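Local coordinates for DUF6844 domain-containing protein (Francisella tularensis subsp. tularensis, PDB 4QVR) that is of unknown function but probably carries a signal sequence for export and contains a DUF6844 domain, at residues N326-Y338 with E438-P450. Sequence-based numbering, arbitrary orientation.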
ATOM      1  N   ASN A 326       7.610  -2.722  23.776  1.00122.41           N
ATOM      2  CA  ASN A 326       7.989  -3.663  22.697  1.00120.51           C
ATOM      3  C   ASN A 326       6.770  -4.205  21.908  1.00114.03           C
ATOM      4  O   ASN A 326       6.889  -5.195  21.184  1.00112.03           O
ATOM      5  CB  ASN A 326       8.857  -4.832  23.221  1.00128.85           C
ATOM      6  CG  ASN A 326      10.154  -4.364  23.881  1.00135.62           C
ATOM      7  OD1 ASN A 326      10.418  -3.165  23.987  1.00143.37           O
ATOM      8  ND2 ASN A 326      10.971  -5.319  24.325  1.00136.59           N
ATOM      9  N   LYS A 327       5.615  -3.538  22.042  1.00107.85           N
ATOM     10  CA  LYS A 327       4.372  -3.937  21.358  1.00 99.90           C
ATOM     11  C   LYS A 327       4.165  -3.219  20.024  1.00 89.48           C
ATOM     12  O   LYS A 327       4.301  -1.992  19.940  1.00 83.79           O
ATOM     13  CB  LYS A 327       3.139  -3.656  22.234  1.00105.02           C
ATOM     14  CG  LYS A 327       2.927  -4.609  23.398  1.00111.73           C
ATOM     15  CD  LYS A 327       2.591  -6.012  22.914  1.00112.86           C
ATOM     16  CE  LYS A 327       2.281  -6.946  24.072  1.00118.91           C
ATOM     17  NZ  LYS A 327       1.923  -8.313  23.597  1.00117.98           N
ATOM     18  N   PRO A 328       3.815  -3.983  18.978  1.00 80.34           N
ATOM     19  CA  PRO A 328       3.566  -3.349  17.702  1.00 71.79           C
ATOM     20  C   PRO A 328       2.236  -2.634  17.682  1.00 69.76           C
ATOM     21  O   PRO A 328       1.286  -3.027  18.333  1.00 67.49           O
ATOM     22  CB  PRO A 328       3.538  -4.516  16.709  1.00 70.64           C
ATOM     23  CG  PRO A 328       3.261  -5.732  17.530  1.00 76.70           C
ATOM     24  CD  PRO A 328       3.812  -5.456  18.889  1.00 79.81           C
ATOM     25  N   TYR A 329       2.175  -1.573  16.913  1.00 69.70           N
ATOM     26  CA  TYR A 329       0.950  -0.846  16.779  1.00 67.40           C
ATOM     27  C   TYR A 329       0.927  -0.349  15.354  1.00 60.49           C
ATOM     28  O   TYR A 329       1.963  -0.266  14.693  1.00 56.33           O
ATOM     29  CB  TYR A 329       0.893   0.300  17.799  1.00 68.70           C
ATOM     30  CG  TYR A 329       2.057   1.242  17.680  1.00 68.88           C
ATOM     31  CD1 TYR A 329       2.173   2.075  16.590  1.00 62.19           C
ATOM     32  CD2 TYR A 329       3.038   1.303  18.648  1.00 72.31           C
ATOM     33  CE1 TYR A 329       3.227   2.941  16.459  1.00 66.42           C
ATOM     34  CE2 TYR A 329       4.105   2.177  18.522  1.00 73.60           C
ATOM     35  CZ  TYR A 329       4.184   2.994  17.421  1.00 69.91           C
ATOM     36  OH  TYR A 329       5.218   3.879  17.255  1.00 75.67           O
ATOM     37  N   ILE A 330      -0.255  -0.008  14.877  1.00 59.46           N
ATOM     38  CA  ILE A 330      -0.400   0.469  13.532  1.00 57.81           C
ATOM     39  C   ILE A 330      -0.885   1.903  13.546  1.00 56.89           C
ATOM     40  O   ILE A 330      -1.855   2.215  14.217  1.00 57.57           O
ATOM     41  CB  ILE A 330      -1.392  -0.420  12.785  1.00 60.32           C
ATOM     42  CG1 ILE A 330      -0.815  -1.841  12.748  1.00 65.72           C
ATOM     43  CG2 ILE A 330      -1.645   0.123  11.379  1.00 57.96           C
ATOM     44  CD1 ILE A 330      -1.831  -2.920  12.499  1.00 70.16           C
ATOM     45  N   LEU A 331      -0.185   2.772  12.824  1.00 52.73           N
ATOM     46  CA  LEU A 331      -0.570   4.160  12.726  1.00 47.86           C
ATOM     47  C   LEU A 331      -1.218   4.324  11.380  1.00 45.82           C
ATOM     48  O   LEU A 331      -0.853   3.648  10.438  1.00 45.04           O
ATOM     49  CB  LEU A 331       0.629   5.076  12.810  1.00 47.24           C
ATOM     50  CG  LEU A 331       1.460   4.959  14.074  1.00 52.77           C
ATOM     51  CD1 LEU A 331       2.564   6.007  14.029  1.00 56.42           C
ATOM     52  CD2 LEU A 331       0.594   5.157  15.287  1.00 55.19           C
ATOM     53  N   ALA A 332      -2.202   5.208  11.313  1.00 45.04           N
ATOM     54  CA  ALA A 332      -2.918   5.503  10.092  1.00 45.13           C
ATOM     55  C   ALA A 332      -3.042   7.004  10.004  1.00 48.23           C
ATOM     56  O   ALA A 332      -3.520   7.651  10.952  1.00 47.77           O
ATOM     57  CB  ALA A 332      -4.292   4.892  10.120  1.00 46.29           C
ATOM     58  N   TYR A 333      -2.616   7.550   8.868  1.00 44.17           N
ATOM     59  CA  TYR A 333      -2.686   8.983   8.612  1.00 45.36           C
ATOM     60  C   TYR A 333      -3.934   9.357   7.872  1.00 46.05           C
ATOM     61  O   TYR A 333      -4.443   8.578   7.087  1.00 54.61           O
ATOM     62  CB  TYR A 333      -1.510   9.399   7.756  1.00 42.18           C
ATOM     63  CG  TYR A 333      -0.164   9.108   8.383  1.00 44.26           C
ATOM     64  CD1 TYR A 333       0.330   9.904   9.399  1.00 46.77           C
ATOM     65  CD2 TYR A 333       0.630   8.058   7.927  1.00 47.36           C
ATOM     66  CE1 TYR A 333       1.579   9.651   9.977  1.00 49.60           C
ATOM     67  CE2 TYR A 333       1.883   7.815   8.475  1.00 46.62           C
ATOM     68  CZ  TYR A 333       2.346   8.612   9.512  1.00 47.87           C
ATOM     69  OH  TYR A 333       3.580   8.375  10.068  1.00 53.90           O
ATOM     70  N   GLY A 334      -4.403  10.574   8.074  1.00 46.55           N
ATOM     71  CA  GLY A 334      -5.595  11.049   7.396  1.00 43.04           C
ATOM     72  C   GLY A 334      -5.625  12.545   7.392  1.00 42.78           C
ATOM     73  O   GLY A 334      -5.092  13.170   8.286  1.00 42.84           O
ATOM     74  N   GLN A 335      -6.256  13.126   6.384  1.00 43.97           N
ATOM     75  CA  GLN A 335      -6.349  14.572   6.263  1.00 46.13           C
ATOM     76  C   GLN A 335      -7.749  14.963   5.873  1.00 51.57           C
ATOM     77  O   GLN A 335      -8.464  14.156   5.284  1.00 53.63           O
ATOM     78  CB  GLN A 335      -5.365  15.095   5.208  1.00 45.11           C
ATOM     79  CG  GLN A 335      -3.942  14.732   5.551  1.00 46.36           C
ATOM     80  CD  GLN A 335      -2.910  15.211   4.558  1.00 45.20           C
ATOM     81  OE1 GLN A 335      -3.180  16.013   3.677  1.00 47.98           O
ATOM     82  NE2 GLN A 335      -1.700  14.722   4.725  1.00 45.01           N
ATOM     83  N   GLY A 336      -8.137  16.195   6.219  1.00 53.50           N
ATOM     84  CA  GLY A 336      -9.434  16.742   5.862  1.00 56.47           C
ATOM     85  C   GLY A 336      -9.267  18.241   5.676  1.00 62.89           C
ATOM     86  O   GLY A 336      -8.193  18.776   5.930  1.00 61.97           O
ATOM     87  N   SER A 337     -10.315  18.918   5.216  1.00 66.54           N
ATOM     88  CA  SER A 337     -10.272  20.360   5.025  1.00 73.66           C
ATOM     89  C   SER A 337     -11.675  20.921   5.155  1.00 81.19           C
ATOM     90  O   SER A 337     -12.641  20.155   5.180  1.00 83.42           O
ATOM     91  CB  SER A 337      -9.699  20.717   3.657  1.00 72.93           C
ATOM     92  OG  SER A 337     -10.482  20.147   2.631  1.00 73.86           O
ATOM     93  N   TYR A 338     -11.786  22.246   5.235  1.00 85.27           N
ATOM     94  CA  TYR A 338     -13.096  22.902   5.362  1.00 97.35           C
ATOM     95  C   TYR A 338     -13.415  23.827   4.181  1.00 96.00           C
ATOM     96  O   TYR A 338     -12.686  24.777   3.910  1.00 92.18           O
ATOM     97  CB  TYR A 338     -13.173  23.678   6.678  1.00103.86           C
ATOM     98  CG  TYR A 338     -14.446  24.488   6.832  1.00113.46           C
ATOM     99  CD1 TYR A 338     -15.647  23.879   7.212  1.00116.39           C
ATOM    100  CD2 TYR A 338     -14.445  25.869   6.617  1.00116.00           C
ATOM    101  CE1 TYR A 338     -16.810  24.620   7.356  1.00121.26           C
ATOM    102  CE2 TYR A 338     -15.604  26.617   6.762  1.00121.03           C
ATOM    103  CZ  TYR A 338     -16.781  25.990   7.131  1.00122.66           C
ATOM    104  OH  TYR A 338     -17.929  26.734   7.274  1.00129.51           O
ATOM    105  N   GLU A 438      -6.015  30.634   1.367  1.00107.66           N
ATOM    106  CA  GLU A 438      -6.770  30.783   2.610  1.00107.27           C
ATOM    107  C   GLU A 438      -7.223  29.409   3.107  1.00103.62           C
ATOM    108  O   GLU A 438      -7.859  29.291   4.154  1.00107.06           O
ATOM    109  CB  GLU A 438      -7.980  31.693   2.394  1.00113.62           C
ATOM    110  CG  GLU A 438      -8.781  31.995   3.660  1.00117.11           C
ATOM    111  CD  GLU A 438      -9.930  32.961   3.425  1.00122.15           C
ATOM    112  OE1 GLU A 438     -10.666  33.260   4.391  1.00122.85           O
ATOM    113  OE2 GLU A 438     -10.102  33.422   2.279  1.00127.72           O
ATOM    114  N   ASN A 439      -6.882  28.365   2.359  1.00 94.59           N
ATOM    115  CA  ASN A 439      -7.274  27.016   2.724  1.00 88.07           C
ATOM    116  C   ASN A 439      -6.435  26.424   3.847  1.00 81.27           C
ATOM    117  O   ASN A 439      -5.273  26.789   4.058  1.00 79.72           O
ATOM    118  CB  ASN A 439      -7.247  26.093   1.506  1.00 88.49           C
ATOM    119  CG  ASN A 439      -8.303  26.455   0.480  1.00 92.18           C
ATOM    120  OD1 ASN A 439      -8.893  27.554   0.518  1.00 95.46           O
ATOM    121  ND2 ASN A 439      -8.554  25.534  -0.446  1.00 87.37           N
ATOM    122  N   ILE A 440      -7.051  25.486   4.550  1.00 71.07           N
ATOM    123  CA  ILE A 440      -6.453  24.853   5.683  1.00 66.57           C
ATOM    124  C   ILE A 440      -6.661  23.360   5.581  1.00 63.23           C
ATOM    125  O   ILE A 440      -7.738  22.903   5.191  1.00 63.07           O
ATOM    126  CB  ILE A 440      -7.125  25.328   6.983  1.00 70.29           C
ATOM    127  CG1 ILE A 440      -7.140  26.856   7.042  1.00 73.10           C
ATOM    128  CG2 ILE A 440      -6.435  24.723   8.214  1.00 67.22           C
ATOM    129  CD1 ILE A 440      -7.990  27.399   8.165  1.00 76.74           C
ATOM    130  N   VAL A 441      -5.617  22.616   5.940  1.00 57.74           N
ATOM    131  CA  VAL A 441      -5.655  21.187   5.952  1.00 56.05           C
ATOM    132  C   VAL A 441      -5.516  20.731   7.395  1.00 54.42           C
ATOM    133  O   VAL A 441      -4.682  21.228   8.150  1.00 54.00           O
ATOM    134  CB  VAL A 441      -4.519  20.600   5.096  1.00 56.68           C
ATOM    135  CG1 VAL A 441      -4.597  19.076   5.054  1.00 54.42           C
ATOM    136  CG2 VAL A 441      -4.598  21.184   3.696  1.00 59.80           C
ATOM    137  N   TYR A 442      -6.371  19.803   7.780  1.00 54.06           N
ATOM    138  CA  TYR A 442      -6.343  19.240   9.099  1.00 54.99           C
ATOM    139  C   TYR A 442      -5.894  17.818   8.954  1.00 54.19           C
ATOM    140  O   TYR A 442      -6.069  17.211   7.894  1.00 53.62           O
ATOM    141  CB  TYR A 442      -7.736  19.276   9.706  1.00 57.55           C
ATOM    142  CG  TYR A 442      -8.271  20.671   9.857  1.00 58.90           C
ATOM    143  CD1 TYR A 442      -8.036  21.398  11.008  1.00 59.94           C
ATOM    144  CD2 TYR A 442      -8.990  21.271   8.828  1.00 60.56           C
ATOM    145  CE1 TYR A 442      -8.516  22.687  11.145  1.00 62.61           C
ATOM    146  CE2 TYR A 442      -9.476  22.552   8.947  1.00 62.64           C
ATOM    147  CZ  TYR A 442      -9.240  23.256  10.108  1.00 63.73           C
ATOM    148  OH  TYR A 442      -9.721  24.530  10.226  1.00 68.33           O
ATOM    149  N   GLY A 443      -5.325  17.264  10.008  1.00 52.91           N
ATOM    150  CA  GLY A 443      -4.887  15.894   9.934  1.00 49.80           C
ATOM    151  C   GLY A 443      -4.921  15.219  11.264  1.00 53.19           C
ATOM    152  O   GLY A 443      -4.975  15.878  12.313  1.00 54.35           O
ATOM    153  N   VAL A 444      -4.917  13.892  11.215  1.00 52.45           N
ATOM    154  CA  VAL A 444      -4.892  13.066  12.411  1.00 53.74           C
ATOM    155  C   VAL A 444      -3.981  11.885  12.167  1.00 51.19           C
ATOM    156  O   VAL A 444      -3.677  11.534  11.006  1.00 49.06           O
ATOM    157  CB  VAL A 444      -6.289  12.498  12.788  1.00 57.16           C
ATOM    158  CG1 VAL A 444      -7.255  13.611  13.171  1.00 61.20           C
ATOM    159  CG2 VAL A 444      -6.864  11.677  11.647  1.00 56.86           C
ATOM    160  N   VAL A 445      -3.539  11.298  13.271  1.00 50.50           N
ATOM    161  CA  VAL A 445      -2.777  10.070  13.269  1.00 49.15           C
ATOM    162  C   VAL A 445      -3.511   9.193  14.249  1.00 53.53           C
ATOM    163  O   VAL A 445      -3.627   9.531  15.440  1.00 55.44           O
ATOM    164  CB  VAL A 445      -1.334  10.229  13.746  1.00 51.03           C
ATOM    165  CG1 VAL A 445      -0.632   8.879  13.673  1.00 49.23           C
ATOM    166  CG2 VAL A 445      -0.594  11.271  12.907  1.00 49.15           C
ATOM    167  N   LEU A 446      -4.042   8.089  13.746  1.00 55.67           N
ATOM    168  CA  LEU A 446      -4.794   7.182  14.564  1.00 57.06           C
ATOM    169  C   LEU A 446      -3.916   5.992  14.858  1.00 60.22           C
ATOM    170  O   LEU A 446      -3.054   5.641  14.057  1.00 56.01           O
ATOM    171  CB  LEU A 446      -6.085   6.748  13.859  1.00 58.11           C
ATOM    172  CG  LEU A 446      -7.117   7.829  13.489  1.00 59.57           C
ATOM    173  CD1 LEU A 446      -8.410   7.185  13.005  1.00 62.30           C
ATOM    174  CD2 LEU A 446      -7.435   8.752  14.646  1.00 62.26           C
ATOM    175  N   LYS A 447      -4.126   5.399  16.031  1.00 62.41           N
ATOM    176  CA  LYS A 447      -3.387   4.217  16.454  1.00 66.69           C
ATOM    177  C   LYS A 447      -4.390   3.093  16.694  1.00 67.52           C
ATOM    178  O   LYS A 447      -5.366   3.269  17.428  1.00 65.22           O
ATOM    179  CB  LYS A 447      -2.605   4.469  17.742  1.00 70.85           C
ATOM    180  CG  LYS A 447      -1.820   3.252  18.211  1.00 74.85           C
ATOM    181  CD  LYS A 447      -1.406   3.373  19.664  1.00 81.28           C
ATOM    182  CE  LYS A 447      -0.733   2.099  20.154  1.00 89.14           C
ATOM    183  NZ  LYS A 447      -0.467   2.099  21.622  1.00 93.95           N
ATOM    184  N   TRP A 448      -4.128   1.954  16.061  1.00 66.61           N
ATOM    185  CA  TRP A 448      -4.953   0.766  16.150  1.00 70.70           C
ATOM    186  C   TRP A 448      -4.119  -0.373  16.711  1.00 77.97           C
ATOM    187  O   TRP A 448      -2.983  -0.588  16.285  1.00 75.46           O
ATOM    188  CB  TRP A 448      -5.463   0.383  14.761  1.00 68.44           C
ATOM    189  CG  TRP A 448      -6.299  -0.860  14.728  1.00 68.63           C
ATOM    190  CD1 TRP A 448      -7.480  -1.067  15.372  1.00 74.99           C
ATOM    191  CD2 TRP A 448      -6.052  -2.035  13.963  1.00 66.47           C
ATOM    192  NE1 TRP A 448      -7.965  -2.312  15.089  1.00 74.98           N
ATOM    193  CE2 TRP A 448      -7.109  -2.925  14.215  1.00 73.07           C
ATOM    194  CE3 TRP A 448      -5.033  -2.430  13.104  1.00 64.47           C
ATOM    195  CZ2 TRP A 448      -7.170  -4.190  13.639  1.00 75.50           C
ATOM    196  CZ3 TRP A 448      -5.093  -3.683  12.533  1.00 68.92           C
ATOM    197  CH2 TRP A 448      -6.155  -4.547  12.797  1.00 71.17           C
ATOM    198  N   ASP A 449      -4.706  -1.106  17.650  1.00 85.31           N
ATOM    199  CA  ASP A 449      -4.065  -2.241  18.292  1.00 96.95           C
ATOM    200  C   ASP A 449      -4.833  -3.508  17.924  1.00100.74           C
ATOM    201  O   ASP A 449      -5.963  -3.701  18.372  1.00113.91           O
ATOM    202  CB  ASP A 449      -4.025  -2.026  19.815  1.00103.10           C
ATOM    203  CG  ASP A 449      -2.957  -1.010  20.235  1.00104.64           C
ATOM    204  OD1 ASP A 449      -1.759  -1.275  19.979  1.00104.11           O
ATOM    205  OD2 ASP A 449      -3.303   0.030  20.845  1.00104.09           O
ATOM    206  N   PRO A 450      -4.228  -4.366  17.089  1.00 98.02           N
ATOM    207  CA  PRO A 450      -4.855  -5.617  16.648  1.00 97.46           C
ATOM    208  C   PRO A 450      -4.583  -6.799  17.566  1.00101.42           C
ATOM    209  O   PRO A 450      -5.516  -7.348  18.152  1.00107.53           O
ATOM    210  CB  PRO A 450      -4.208  -5.858  15.290  1.00 96.40           C
ATOM    211  CG  PRO A 450      -2.865  -5.199  15.376  1.00 93.39           C
ATOM    212  CD  PRO A 450      -2.927  -4.135  16.431  1.00 90.62           C
TER
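I330 and W448 project together from neighbouring strands, and the isoleucine meets the indole at its rim: I330 CD1 sits near the ring plane, 3.3 Å from W448 CE3. With CG1 anti to its carbonyl carbon (chi1 -62°) and CD1 extended beyond it, I330 also touches P450 CG at 3.8 Å. P450 CB in turn rests over one face of the indole, offset toward the rim, so edge and face of W448 are both packed. On the other side of the sheet, the extended K447 chain passes nearly perpendicular to Y329, bringing K447 CE to 3.4 Å from Y329 CB. K447 NZ then forms a salt bridge with D449 OD2 (3.6 Å). These pairs belong to the two central strands, 328-337 and 440-448, of a four-stranded antiparallel sheet flanked by 318-322 and 424-433. Eight backbone hydrogen bonds, two for each of I330–W448, A332–L446, G334–V444 and G336–Y442, hold them together. I330, A332, L446 and W448 face helix 349-370, which covers that side of the sheet. On the side of Y329 and K447, Y333 and V445 also run alongside each other, V445 CG2 lying 3.9 Å from Y333 CD1, while the Y333 hydroxyl hydrogen-bonds that of Y304. Q335 slants across V441, its OE1 3.6 Å from V441 CG1; its NE2 is tied to the carbonyl of M313. Opposite G443, the backbones close to 4.2 Å between Q335 CA and G443 CA. Y442 lies with its edge toward G336 O and S337 CA, I440 CG2 over one face, and packs edge-to-face with Y353.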